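Local coordinates for 5-formyl-3-hydroxy-2-methylpyridine 4-carboxylate 5-dehydrogenase (Mesorhizobium japonicum MAFF 303099, PDB 4OM8), which oxidises 5-formyl-3-hydroxy-2-methylpyridine-4-carboxylate with NAD(+) in vitamin B6 degradation and can also reduce it with NADH to 4-pyridoxic acid, at residues I105-S116 with I127-W138; A22-D32 with L59-T70. All coordinates share one frame; numbering follows the deposited sequence. Where two conformers were deposited one is given.

From the N terminus the chain runs through strand 4-8 and helix 14-23 into contact 2, where A22-D32 meets L59-T70 and closes a loop made mostly of helix 35-54. Only after that loop is shut does contact 1 open: I105-S116 pairs with I127-W138 across a short loop that holds helix 120-123. The two neither nest nor cross but follow in series, their centres about 19 Å apart. Both belong to one sheet, contact 2 joining strand 66-70, one edge of the sheet, to strand 27-31, contact 1 joining strands 110-113 and 133-137 beyond strands 4-8 and 82-85. NAD touches both, its adenosine half at contact 2 and its nicotinamide half at contact 1.

Contact 1 of 2, residues I105-S116 with I127-W138; sequences IGQDTIVASDTS and ISYPERMVGMHW. With NAD (nicotinamide-adenine-dinucleotide), chain C.
Arg132 begins with CG wedged between its own backbone N and carbonyl carbon (chi1 46°) and bends again at chi2, which folds the guanidinium back over the turn Gly106-Thr109; His137, its CG anti to the backbone N, instead swings its ring out to Ser116. At the Arg132 end, NH1 holds two carbonyls. Thr109 O lies in the guanidinium plane, 2.8 Å from Arg132 NH1, and is met on a lone pair; Gly106 O, 3.0 Å from the same NH1, is tilted 22° out of that plane and also accepts from Thr109 N, so the arginine ties down the turn. Gln107 O sits over one face of the group, while Arg132 NE and NH2 both grip Ser128 O side-on, which fixes the guanidinium's rotation. Farther out, Gln107 and Tyr129 lie alongside each other, amide and ring 28° apart, with Gln107 CB 3.7 Å from Tyr129 CD2.

Between the ends the strands run parallel, bonded from Val111 N to Arg132 O through to Met136 N to Ser113 O. On one side of the sheet Val111 CG1 touches Met133 CE at 3.5 Å; on the other, Ala112 CB meets Met136 CB at 3.6 Å.

At the C-terminal end, Asp114 OD1 takes the backbone N of Trp138 at 2.9 Å, nearly along its C-O axis. Ser116 OG, at the edge of the His137 ring, is hydrogen-bonded to NE2 at 2.9 Å, and Glu149 holds ND1. Trp138 O and Asp114 O both lie against the nicotinamide ring, the latter 3.2 Å from NAD C6N. Neighbouring parallel strands linked through helix 120-123, with the cofactor at their C-terminal ends, make a Rossmann-type beta-alpha-beta unit, here carrying His137, thought to be important for catalysis.

Contact 2 of 2, residues A22-D32 with L59-T70; sequences ARGGLQVVAYD and LPSAGVGTVRFT. With NAD (nicotinamide-adenine-dinucleotide), chain C.
Ala22 and Val67 mark the tight part: Ala22 CB presses on Val67 CG2 at 3.5 Å, closer than carbons usually pack, where the end of helix 14-23 meets strand 66-70. On the same face Ala30 CB lies 3.7 Å from Phe69 CD1. Four firm backbone bonds join the strands, from Val28 N to Thr66 O up to Thr70 N to Ala30 O.

On the Val29 face, exposed Arg68 marks the solvent side, and Val29 CG1 lies over one face of its guanidinium, 3.8 Å from Arg68 NH2; Asp75 pairs with that group. The turn end also faces solvent, yet its backbones lie close: Pro60 packs on Gly24 beside the Schellman motif at Gly25, Val64 CG1 on Gln27 CB, and Gly65 N reaches Gly25 O only weakly.

Tyr31, its CG anti to the backbone N (chi1 165°), carries its ring between Thr70 O and the adenine, CD1 3.4 Å from Thr70 O and CE2 3.6 Å from NAD C2A. With a serine here the adenine would probably lose this aromatic neighbour and shift more freely. Asp32 accepts both hydroxyls of the adenosine ribose, NAD O2B on OD1 and NAD O3B on OD2, the acidic strand end characteristic of NAD-binding Rossmann folds.

Contact 1 of 2, residues I105-S116 with I127-W138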
loop_
_atom_site.group_PDB
_atom_site.type_symbol
_atom_site.label_atom_id
_atom_site.label_comp_id
_atom_site.label_asym_id
_atom_site.label_seq_id
_atom_site.Cartn_x
_atom_site.Cartn_y
_atom_site.Cartn_z
ATOM N N ILE A 105 23.567 -6.235 32.655
ATOM C CA ILE A 105 22.827 -7.359 32.111
ATOM C C ILE A 105 23.749 -8.533 31.807
ATOM O O ILE A 105 24.962 -8.372 31.621
ATOM C CB ILE A 105 22.064 -6.964 30.824
ATOM C CG1 ILE A 105 23.041 -6.558 29.721
ATOM C CG2 ILE A 105 21.079 -5.823 31.102
ATOM C CD1 ILE A 105 22.343 -6.115 28.437
ATOM N N GLY A 106 23.149 -9.711 31.738
ATOM C CA GLY A 106 23.882 -10.921 31.403
ATOM C C GLY A 106 24.467 -10.883 30.003
ATOM O O GLY A 106 23.893 -10.275 29.098
ATOM N N GLN A 107 25.606 -11.546 29.815
ATOM C CA GLN A 107 26.233 -11.574 28.500
ATOM C C GLN A 107 25.364 -12.319 27.473
ATOM O O GLN A 107 25.573 -12.191 26.269
ATOM C CB GLN A 107 27.621 -12.207 28.599
ATOM C CG GLN A 107 27.596 -13.605 29.158
ATOM C CD GLN A 107 28.966 -14.045 29.623
ATOM O OE1 GLN A 107 29.418 -13.668 30.708
ATOM N NE2 GLN A 107 29.645 -14.824 28.796
ATOM N N ASP A 108 24.391 -13.089 27.943
ATOM C CA ASP A 108 23.488 -13.771 27.025
ATOM C C ASP A 108 22.132 -13.070 26.904
ATOM O O ASP A 108 21.256 -13.533 26.167
ATOM C CB ASP A 108 23.298 -15.232 27.437
ATOM C CG ASP A 108 22.720 -15.385 28.825
ATOM O OD1 ASP A 108 22.832 -14.446 29.642
ATOM O OD2 ASP A 108 22.158 -16.466 29.102
ATOM N N THR A 109 21.954 -11.950 27.602
ATOM C CA THR A 109 20.770 -11.123 27.383
ATOM C C THR A 109 20.759 -10.624 25.937
ATOM O O THR A 109 21.767 -10.147 25.452
ATOM C CB THR A 109 20.757 -9.935 28.356
ATOM O OG1 THR A 109 20.535 -10.435 29.682
ATOM C CG2 THR A 109 19.655 -8.947 28.023
ATOM N N ILE A 110 19.627 -10.732 25.245
ATOM C CA ILE A 110 19.556 -10.171 23.906
ATOM C C ILE A 110 19.288 -8.672 24.012
ATOM O O ILE A 110 18.474 -8.226 24.822
ATOM C CB ILE A 110 18.490 -10.883 23.051
ATOM C CG1 ILE A 110 18.936 -12.326 22.814
ATOM C CG2 ILE A 110 18.284 -10.162 21.716
ATOM C CD1 ILE A 110 17.926 -13.195 22.126
ATOM N N VAL A 111 20.013 -7.894 23.220
ATOM C CA VAL A 111 19.769 -6.465 23.130
ATOM C C VAL A 111 19.288 -6.141 21.724
ATOM O O VAL A 111 20.016 -6.328 20.755
ATOM C CB VAL A 111 21.024 -5.654 23.460
ATOM C CG1 VAL A 111 20.724 -4.169 23.378
ATOM C CG2 VAL A 111 21.499 -6.012 24.870
ATOM N N ALA A 112 18.041 -5.688 21.615
ATOM C CA ALA A 112 17.454 -5.366 20.327
ATOM C C ALA A 112 17.314 -3.870 20.173
ATOM O O ALA A 112 17.009 -3.186 21.143
ATOM C CB ALA A 112 16.089 -6.026 20.193
ATOM N N SER A 113 17.555 -3.356 18.974
ATOM C CA SER A 113 17.273 -1.956 18.686
ATOM C C SER A 113 16.038 -1.820 17.819
ATOM O O SER A 113 15.866 -2.577 16.862
ATOM C CB SER A 113 18.449 -1.293 17.972
ATOM O OG SER A 113 18.142 0.069 17.688
ATOM N N ASP A 114 15.219 -0.814 18.133
ATOM C CA ASP A 114 14.060 -0.444 17.322
ATOM C C ASP A 114 14.445 0.513 16.189
ATOM O O ASP A 114 13.562 1.015 15.490
ATOM C CB ASP A 114 12.993 0.199 18.223
ATOM C CG ASP A 114 11.610 0.278 17.580
ATOM O OD1 ASP A 114 11.279 -0.548 16.717
ATOM O OD2 ASP A 114 10.827 1.146 18.018
ATOM N N THR A 115 15.745 0.746 15.985
ATOM C CA THR A 115 16.200 1.707 14.976
ATOM C C THR A 115 15.581 1.457 13.599
ATOM O O THR A 115 15.381 0.318 13.181
ATOM C CB THR A 115 17.734 1.701 14.829
ATOM O OG1 THR A 115 18.124 2.743 13.915
ATOM C CG2 THR A 115 18.227 0.353 14.294
ATOM N N SER A 116 15.281 2.544 12.897
ATOM C CA SER A 116 14.843 2.438 11.511
ATOM C C SER A 116 16.006 2.543 10.521
ATOM O O SER A 116 16.006 1.879 9.488
ATOM C CB SER A 116 13.803 3.520 11.209
ATOM O OG SER A 116 12.620 3.312 11.962
ATOM N N ILE A 127 28.679 -2.669 22.025
ATOM C CA ILE A 127 28.307 -3.475 23.179
ATOM C C ILE A 127 29.124 -4.767 23.219
ATOM O O ILE A 127 29.525 -5.286 22.171
ATOM C CB ILE A 127 26.790 -3.790 23.162
ATOM C CG1 ILE A 127 26.310 -4.166 24.566
ATOM C CG2 ILE A 127 26.465 -4.837 22.099
ATOM C CD1 ILE A 127 24.806 -4.248 24.711
ATOM N N SER A 128 29.395 -5.279 24.418
ATOM C CA SER A 128 30.042 -6.577 24.538
ATOM C C SER A 128 29.152 -7.655 23.943
ATOM O O SER A 128 27.927 -7.490 23.885
ATOM C CB SER A 128 30.356 -6.907 26.003
ATOM O OG SER A 128 29.193 -7.285 26.730
ATOM N N TYR A 129 29.769 -8.753 23.510
ATOM C CA TYR A 129 29.039 -9.868 22.897
ATOM C C TYR A 129 28.041 -9.367 21.847
ATOM O O TYR A 129 26.832 -9.513 21.996
ATOM C CB TYR A 129 28.343 -10.719 23.972
ATOM C CG TYR A 129 29.349 -11.542 24.743
ATOM C CD1 TYR A 129 29.791 -12.764 24.246
ATOM C CD2 TYR A 129 29.891 -11.078 25.929
ATOM C CE1 TYR A 129 30.746 -13.518 24.921
ATOM C CE2 TYR A 129 30.848 -11.834 26.625
ATOM C CZ TYR A 129 31.258 -13.045 26.106
ATOM O OH TYR A 129 32.199 -13.791 26.771
ATOM N N PRO A 130 28.559 -8.788 20.761
ATOM C CA PRO A 130 27.699 -8.200 19.727
ATOM C C PRO A 130 26.817 -9.245 19.065
ATOM O O PRO A 130 25.855 -8.881 18.374
ATOM C CB PRO A 130 28.698 -7.609 18.724
ATOM C CG PRO A 130 29.979 -8.385 18.965
ATOM C CD PRO A 130 29.989 -8.687 20.425
ATOM N N GLU A 131 27.124 -10.525 19.277
ATOM C CA GLU A 131 26.343 -11.588 18.669
ATOM C C GLU A 131 24.923 -11.663 19.219
ATOM O O GLU A 131 24.047 -12.229 18.555
ATOM C CB GLU A 131 27.025 -12.947 18.846
ATOM C CG GLU A 131 28.477 -12.967 18.425
ATOM C CD GLU A 131 29.403 -12.516 19.541
ATOM O OE1 GLU A 131 28.915 -12.227 20.653
ATOM O OE2 GLU A 131 30.616 -12.489 19.311
ATOM N N ARG A 132 24.684 -11.103 20.409
ATOM C CA ARG A 132 23.338 -11.096 20.985
ATOM C C ARG A 132 22.636 -9.751 20.766
ATOM O O ARG A 132 21.600 -9.470 21.396
ATOM C CB ARG A 132 23.362 -11.448 22.490
ATOM C CG ARG A 132 24.414 -10.747 23.368
ATOM C CD ARG A 132 24.180 -9.228 23.552
ATOM N NE ARG A 132 25.273 -8.662 24.351
ATOM C CZ ARG A 132 25.264 -8.598 25.681
ATOM N NH1 ARG A 132 24.209 -9.028 26.366
ATOM N NH2 ARG A 132 26.316 -8.098 26.329
ATOM N N MET A 133 23.189 -8.921 19.886
ATOM C CA MET A 133 22.506 -7.687 19.497
ATOM C C MET A 133 21.919 -7.831 18.103
ATOM O O MET A 133 22.541 -8.387 17.206
ATOM C CB MET A 133 23.427 -6.472 19.542
ATOM C CG MET A 133 22.765 -5.239 18.922
ATOM S SD MET A 133 23.601 -3.692 19.241
ATOM C CE MET A 133 23.162 -3.409 20.948
ATOM N N VAL A 134 20.701 -7.326 17.940
ATOM C CA VAL A 134 19.909 -7.559 16.741
ATOM C C VAL A 134 18.955 -6.399 16.533
ATOM O O VAL A 134 18.636 -5.672 17.483
ATOM C CB VAL A 134 19.122 -8.894 16.886
ATOM C CG1 VAL A 134 18.103 -8.810 18.026
ATOM C CG2 VAL A 134 18.450 -9.318 15.588
ATOM N N GLY A 135 18.498 -6.212 15.301
ATOM C CA GLY A 135 17.422 -5.273 15.057
ATOM C C GLY A 135 16.071 -5.923 15.273
ATOM O O GLY A 135 15.837 -7.046 14.831
ATOM N N MET A 136 15.196 -5.231 16.002
ATOM C CA MET A 136 13.808 -5.642 16.169
ATOM C C MET A 136 12.984 -4.404 15.861
ATOM O O MET A 136 12.751 -3.561 16.731
ATOM C CB MET A 136 13.543 -6.159 17.586
ATOM C CG MET A 136 12.155 -6.718 17.811
ATOM S SD MET A 136 11.890 -6.958 19.581
ATOM C CE MET A 136 10.419 -7.993 19.559
ATOM N N HIS A 137 12.574 -4.283 14.602
ATOM C CA HIS A 137 12.046 -3.028 14.106
ATOM C C HIS A 137 10.526 -3.078 14.023
ATOM O O HIS A 137 9.961 -3.728 13.151
ATOM C CB HIS A 137 12.657 -2.711 12.743
ATOM C CG HIS A 137 12.145 -1.449 12.137
ATOM N ND1 HIS A 137 11.416 -1.438 10.970
ATOM C CD2 HIS A 137 12.248 -0.158 12.536
ATOM C CE1 HIS A 137 11.095 -0.192 10.669
ATOM N NE2 HIS A 137 11.593 0.606 11.598
ATOM N N TRP A 138 9.889 -2.408 14.975
ATOM C CA TRP A 138 8.443 -2.314 15.048
ATOM C C TRP A 138 7.939 -1.218 14.128
ATOM O O TRP A 138 8.726 -0.451 13.570
ATOM C CB TRP A 138 8.008 -2.020 16.478
ATOM C CG TRP A 138 8.369 -3.068 17.498
ATOM C CD1 TRP A 138 9.628 -3.470 17.877
ATOM C CD2 TRP A 138 7.451 -3.809 18.300
ATOM N NE1 TRP A 138 9.540 -4.434 18.863
ATOM C CE2 TRP A 138 8.213 -4.661 19.135
ATOM C CE3 TRP A 138 6.053 -3.843 18.390
ATOM C CZ2 TRP A 138 7.620 -5.528 20.051
ATOM C CZ3 TRP A 138 5.464 -4.716 19.294
ATOM C CH2 TRP A 138 6.248 -5.544 20.116
HETATM P PA NAD C . 10.687 9.497 20.336
HETATM O O1A NAD C . 11.563 10.712 20.078
HETATM O O2A NAD C . 9.172 9.617 20.288
HETATM O O5B NAD C . 11.092 8.904 21.776
HETATM C C5B NAD C . 12.452 8.771 22.190
HETATM C C4B NAD C . 12.462 8.637 23.705
HETATM O O4B NAD C . 13.772 8.273 24.143
HETATM C C3B NAD C . 12.104 9.961 24.380
HETATM O O3B NAD C . 10.994 9.779 25.269
HETATM C C2B NAD C . 13.378 10.344 25.123
HETATM O O2B NAD C . 13.161 11.055 26.352
HETATM C C1B NAD C . 14.008 8.987 25.365
HETATM N N9A NAD C . 15.456 8.987 25.641
HETATM C C8A NAD C . 16.399 9.798 25.133
HETATM N N7A NAD C . 17.624 9.463 25.611
HETATM C C5A NAD C . 17.468 8.415 26.435
HETATM C C6A NAD C . 18.341 7.571 27.271
HETATM N N6A NAD C . 19.679 7.779 27.324
HETATM N N1A NAD C . 17.760 6.582 27.983
HETATM C C2A NAD C . 16.435 6.360 27.949
HETATM N N3A NAD C . 15.582 7.090 27.212
HETATM C C4A NAD C . 16.036 8.112 26.455
HETATM O O3 NAD C . 11.237 8.328 19.372
HETATM P PN NAD C . 10.377 7.138 18.713
HETATM O O1N NAD C . 9.593 7.676 17.531
HETATM O O2N NAD C . 9.643 6.330 19.760
HETATM O O5D NAD C . 11.543 6.215 18.114
HETATM C C5D NAD C . 12.486 5.545 18.961
HETATM C C4D NAD C . 13.335 4.639 18.077
HETATM O O4D NAD C . 12.449 3.791 17.352
HETATM C C3D NAD C . 14.126 5.410 17.033
HETATM O O3D NAD C . 15.312 4.659 16.764
HETATM C C2D NAD C . 13.245 5.371 15.799
HETATM O O2D NAD C . 14.007 5.428 14.589
HETATM C C1D NAD C . 12.585 4.010 15.942
HETATM N N1N NAD C . 11.269 3.886 15.294
HETATM C C2N NAD C . 10.410 4.921 15.188
HETATM C C3N NAD C . 9.166 4.734 14.580
HETATM C C7N NAD C . 8.174 5.853 14.395
HETATM O O7N NAD C . 8.139 6.814 15.148
HETATM N N7N NAD C . 7.347 5.758 13.356
HETATM C C4N NAD C . 8.818 3.478 14.095
HETATM C C5N NAD C . 9.719 2.432 14.232
HETATM C C6N NAD C . 10.939 2.666 14.848
HETATM O O HOH W 1 26.442 -7.825 29.197
#

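Contact 2 of 2, residues A22-D32 with L59-T70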
loop_
_atom_site.group_PDB
_atom_site.type_symbol
_atom_site.label_atom_id
_atom_site.label_comp_id
_atom_site.label_asym_id
_atom_site.label_seq_id
_atom_site.Cartn_x
_atom_site.Cartn_y
_atom_site.Cartn_z
ATOM N N ALA A 22 3.406 -7.191 27.142
ATOM C CA ALA A 22 2.803 -7.698 28.371
ATOM C C ALA A 22 1.565 -8.533 28.087
ATOM O O ALA A 22 1.297 -9.511 28.783
ATOM C CB ALA A 22 2.454 -6.556 29.297
ATOM N N ARG A 23 0.803 -8.142 27.071
ATOM C CA ARG A 23 -0.407 -8.880 26.716
ATOM C C ARG A 23 -0.046 -10.297 26.248
ATOM O O ARG A 23 -0.859 -11.216 26.320
ATOM C CB ARG A 23 -1.184 -8.118 25.632
ATOM C CG ARG A 23 -2.578 -8.672 25.306
ATOM C CD ARG A 23 -3.517 -8.565 26.495
ATOM N NE ARG A 23 -3.778 -7.179 26.877
ATOM C CZ ARG A 23 -4.906 -6.528 26.593
ATOM N NH1 ARG A 23 -5.864 -7.134 25.911
ATOM N NH2 ARG A 23 -5.063 -5.268 26.983
ATOM N N GLY A 24 1.186 -10.473 25.772
ATOM C CA GLY A 24 1.677 -11.784 25.388
ATOM C C GLY A 24 2.162 -12.626 26.562
ATOM O O GLY A 24 2.581 -13.764 26.379
ATOM N N GLY A 25 2.102 -12.077 27.767
ATOM C CA GLY A 25 2.482 -12.833 28.947
ATOM C C GLY A 25 3.823 -12.431 29.536
ATOM O O GLY A 25 4.206 -12.927 30.584
ATOM N N LEU A 26 4.531 -11.527 28.871
ATOM C CA LEU A 26 5.875 -11.145 29.286
ATOM C C LEU A 26 5.854 -10.146 30.428
ATOM O O LEU A 26 4.906 -9.369 30.566
ATOM C CB LEU A 26 6.637 -10.547 28.100
ATOM C CG LEU A 26 7.157 -11.467 26.990
ATOM C CD1 LEU A 26 8.191 -12.465 27.513
ATOM C CD2 LEU A 26 6.049 -12.195 26.233
ATOM N N GLN A 27 6.894 -10.163 31.264
ATOM C CA GLN A 27 7.065 -9.121 32.262
ATOM C C GLN A 27 7.820 -7.968 31.629
ATOM O O GLN A 27 8.906 -8.182 31.116
ATOM C CB GLN A 27 7.835 -9.643 33.474
ATOM C CG GLN A 27 8.323 -8.542 34.407
ATOM C CD GLN A 27 9.307 -9.052 35.442
ATOM O OE1 GLN A 27 8.933 -9.813 36.345
ATOM N NE2 GLN A 27 10.573 -8.632 35.324
ATOM N N VAL A 28 7.248 -6.764 31.665
ATOM C CA VAL A 28 7.868 -5.618 31.005
ATOM C C VAL A 28 8.153 -4.524 32.017
ATOM O O VAL A 28 7.251 -4.106 32.746
ATOM C CB VAL A 28 6.962 -5.058 29.876
ATOM C CG1 VAL A 28 7.599 -3.837 29.212
ATOM C CG2 VAL A 28 6.664 -6.132 28.848
ATOM N N VAL A 29 9.405 -4.065 32.070
ATOM C CA VAL A 29 9.731 -2.874 32.852
ATOM C C VAL A 29 10.332 -1.849 31.896
ATOM O O VAL A 29 11.219 -2.168 31.114
ATOM C CB VAL A 29 10.693 -3.189 34.017
ATOM C CG1 VAL A 29 10.899 -1.953 34.878
ATOM C CG2 VAL A 29 10.120 -4.312 34.878
ATOM N N ALA A 30 9.822 -0.625 31.932
ATOM C CA ALA A 30 10.225 0.369 30.947
ATOM C C ALA A 30 10.777 1.606 31.623
ATOM O O ALA A 30 10.329 1.995 32.715
ATOM C CB ALA A 30 9.056 0.733 30.049
ATOM N N TYR A 31 11.737 2.231 30.950
ATOM C CA TYR A 31 12.493 3.352 31.495
ATOM C C TYR A 31 12.609 4.459 30.474
ATOM O O TYR A 31 12.707 4.196 29.288
ATOM C CB TYR A 31 13.893 2.889 31.922
ATOM C CG TYR A 31 14.889 4.004 32.159
ATOM C CD1 TYR A 31 14.942 4.671 33.378
ATOM C CD2 TYR A 31 15.792 4.381 31.167
ATOM C CE1 TYR A 31 15.859 5.698 33.601
ATOM C CE2 TYR A 31 16.704 5.395 31.381
ATOM C CZ TYR A 31 16.730 6.056 32.586
ATOM O OH TYR A 31 17.648 7.063 32.787
ATOM N N ASP A 32 12.616 5.699 30.943
ATOM C CA ASP A 32 12.920 6.831 30.077
ATOM C C ASP A 32 13.686 7.840 30.914
ATOM O O ASP A 32 13.421 7.975 32.110
ATOM C CB ASP A 32 11.639 7.453 29.500
ATOM C CG ASP A 32 11.909 8.368 28.305
ATOM O OD1 ASP A 32 12.587 9.405 28.473
ATOM O OD2 ASP A 32 11.419 8.050 27.193
ATOM N N LEU A 59 -4.491 -12.332 26.873
ATOM C CA LEU A 59 -3.372 -12.805 27.684
ATOM C C LEU A 59 -3.399 -14.326 27.621
ATOM O O LEU A 59 -4.487 -14.915 27.643
ATOM C CB LEU A 59 -3.497 -12.321 29.132
ATOM C CG LEU A 59 -2.519 -11.309 29.738
ATOM C CD1 LEU A 59 -3.052 -10.811 31.087
ATOM C CD2 LEU A 59 -1.117 -11.885 29.896
ATOM N N PRO A 60 -2.219 -14.971 27.527
ATOM C CA PRO A 60 -2.205 -16.438 27.558
ATOM C C PRO A 60 -2.447 -16.886 28.986
ATOM O O PRO A 60 -2.541 -16.045 29.883
ATOM C CB PRO A 60 -0.796 -16.813 27.071
ATOM C CG PRO A 60 0.037 -15.591 27.263
ATOM C CD PRO A 60 -0.869 -14.390 27.423
ATOM N N SER A 61 -2.539 -18.184 29.213
ATOM C CA SER A 61 -2.935 -18.633 30.530
ATOM C C SER A 61 -1.733 -18.727 31.468
ATOM O O SER A 61 -1.852 -19.243 32.573
ATOM C CB SER A 61 -3.644 -19.972 30.424
ATOM O OG SER A 61 -4.699 -19.890 29.484
ATOM N N ALA A 62 -0.582 -18.224 31.026
ATOM C CA ALA A 62 0.633 -18.275 31.840
ATOM C C ALA A 62 1.572 -17.105 31.555
ATOM O O ALA A 62 1.519 -16.500 30.482
ATOM C CB ALA A 62 1.358 -19.594 31.618
ATOM N N GLY A 63 2.437 -16.796 32.516
ATOM C CA GLY A 63 3.349 -15.676 32.380
ATOM C C GLY A 63 2.942 -14.536 33.290
ATOM O O GLY A 63 1.815 -14.486 33.781
ATOM N N VAL A 64 3.867 -13.610 33.505
ATOM C CA VAL A 64 3.639 -12.471 34.389
ATOM C C VAL A 64 2.661 -11.466 33.763
ATOM O O VAL A 64 1.661 -11.088 34.385
ATOM C CB VAL A 64 4.980 -11.781 34.735
ATOM C CG1 VAL A 64 4.755 -10.458 35.446
ATOM C CG2 VAL A 64 5.853 -12.713 35.582
ATOM N N GLY A 65 2.961 -11.025 32.543
ATOM C CA GLY A 65 2.047 -10.181 31.784
ATOM C C GLY A 65 1.747 -8.816 32.369
ATOM O O GLY A 65 0.598 -8.381 32.373
ATOM N N THR A 66 2.774 -8.121 32.846
ATOM C CA THR A 66 2.598 -6.802 33.435
ATOM C C THR A 66 3.520 -5.760 32.822
ATOM O O THR A 66 4.546 -6.090 32.214
ATOM C CB THR A 66 2.859 -6.811 34.943
ATOM O OG1 THR A 66 4.199 -7.255 35.184
ATOM C CG2 THR A 66 1.869 -7.731 35.670
ATOM N N VAL A 67 3.141 -4.495 32.994
ATOM C CA VAL A 67 3.967 -3.354 32.615
ATOM C C VAL A 67 4.208 -2.477 33.833
ATOM O O VAL A 67 3.269 -2.166 34.572
ATOM C CB VAL A 67 3.301 -2.485 31.524
ATOM C CG1 VAL A 67 4.182 -1.277 31.184
ATOM C CG2 VAL A 67 3.009 -3.292 30.283
ATOM N N ARG A 68 5.464 -2.082 34.041
ATOM C CA ARG A 68 5.827 -1.108 35.066
ATOM C C ARG A 68 6.812 -0.102 34.497
ATOM O O ARG A 68 7.725 -0.483 33.767
ATOM C CB ARG A 68 6.437 -1.807 36.289
ATOM C CG ARG A 68 6.895 -0.856 37.379
ATOM C CD ARG A 68 7.281 -1.607 38.651
ATOM N NE ARG A 68 8.436 -2.502 38.518
ATOM C CZ ARG A 68 9.700 -2.099 38.665
ATOM N NH1 ARG A 68 9.962 -0.820 38.905
ATOM N NH2 ARG A 68 10.699 -2.964 38.554
ATOM N N PHE A 69 6.619 1.173 34.825
ATOM C CA PHE A 69 7.544 2.235 34.445
ATOM C C PHE A 69 8.437 2.600 35.628
ATOM O O PHE A 69 7.983 2.656 36.775
ATOM C CB PHE A 69 6.798 3.496 33.976
ATOM C CG PHE A 69 5.998 3.314 32.713
ATOM C CD1 PHE A 69 6.262 2.275 31.842
ATOM C CD2 PHE A 69 4.992 4.208 32.395
ATOM C CE1 PHE A 69 5.533 2.118 30.685
ATOM C CE2 PHE A 69 4.250 4.055 31.235
ATOM C CZ PHE A 69 4.522 3.004 30.384
ATOM N N THR A 70 9.696 2.896 35.338
ATOM C CA THR A 70 10.642 3.287 36.378
ATOM C C THR A 70 11.597 4.372 35.873
ATOM O O THR A 70 11.840 4.492 34.659
ATOM C CB THR A 70 11.450 2.069 36.895
ATOM O OG1 THR A 70 12.299 2.476 37.977
ATOM C CG2 THR A 70 12.304 1.456 35.781
HETATM P PA NAD C . 10.687 9.497 20.336
HETATM O O1A NAD C . 11.563 10.712 20.078
HETATM O O2A NAD C . 9.172 9.617 20.288
HETATM O O5B NAD C . 11.092 8.904 21.776
HETATM C C5B NAD C . 12.452 8.771 22.190
HETATM C C4B NAD C . 12.462 8.637 23.705
HETATM O O4B NAD C . 13.772 8.273 24.143
HETATM C C3B NAD C . 12.104 9.961 24.380
HETATM O O3B NAD C . 10.994 9.779 25.269
HETATM C C2B NAD C . 13.378 10.344 25.123
HETATM O O2B NAD C . 13.161 11.055 26.352
HETATM C C1B NAD C . 14.008 8.987 25.365
HETATM N N9A NAD C . 15.456 8.987 25.641
HETATM C C8A NAD C . 16.399 9.798 25.133
HETATM N N7A NAD C . 17.624 9.463 25.611
HETATM C C5A NAD C . 17.468 8.415 26.435
HETATM C C6A NAD C . 18.341 7.571 27.271
HETATM N N6A NAD C . 19.679 7.779 27.324
HETATM N N1A NAD C . 17.760 6.582 27.983
HETATM C C2A NAD C . 16.435 6.360 27.949
HETATM N N3A NAD C . 15.582 7.090 27.212
HETATM C C4A NAD C . 16.036 8.112 26.455
HETATM O O3 NAD C . 11.237 8.328 19.372
HETATM P PN NAD C . 10.377 7.138 18.713
HETATM O O1N NAD C . 9.593 7.676 17.531
HETATM O O2N NAD C . 9.643 6.330 19.760
HETATM O O5D NAD C . 11.543 6.215 18.114
HETATM C C5D NAD C . 12.486 5.545 18.961
HETATM C C4D NAD C . 13.335 4.639 18.077
HETATM O O4D NAD C . 12.449 3.791 17.352
HETATM C C3D NAD C . 14.126 5.410 17.033
HETATM O O3D NAD C . 15.312 4.659 16.764
HETATM C C2D NAD C . 13.245 5.371 15.799
HETATM O O2D NAD C . 14.007 5.428 14.589
HETATM C C1D NAD C . 12.585 4.010 15.942
HETATM N N1N NAD C . 11.269 3.886 15.294
HETATM C C2N NAD C . 10.410 4.921 15.188
HETATM C C3N NAD C . 9.166 4.734 14.580
HETATM C C7N NAD C . 8.174 5.853 14.395
HETATM O O7N NAD C . 8.139 6.814 15.148
HETATM N N7N NAD C . 7.347 5.758 13.356
HETATM C C4N NAD C . 8.818 3.478 14.095
HETATM C C5N NAD C . 9.719 2.432 14.232
HETATM C C6N NAD C . 10.939 2.666 14.848
HETATM O O HOH W 2 6.358 -5.406 35.041
#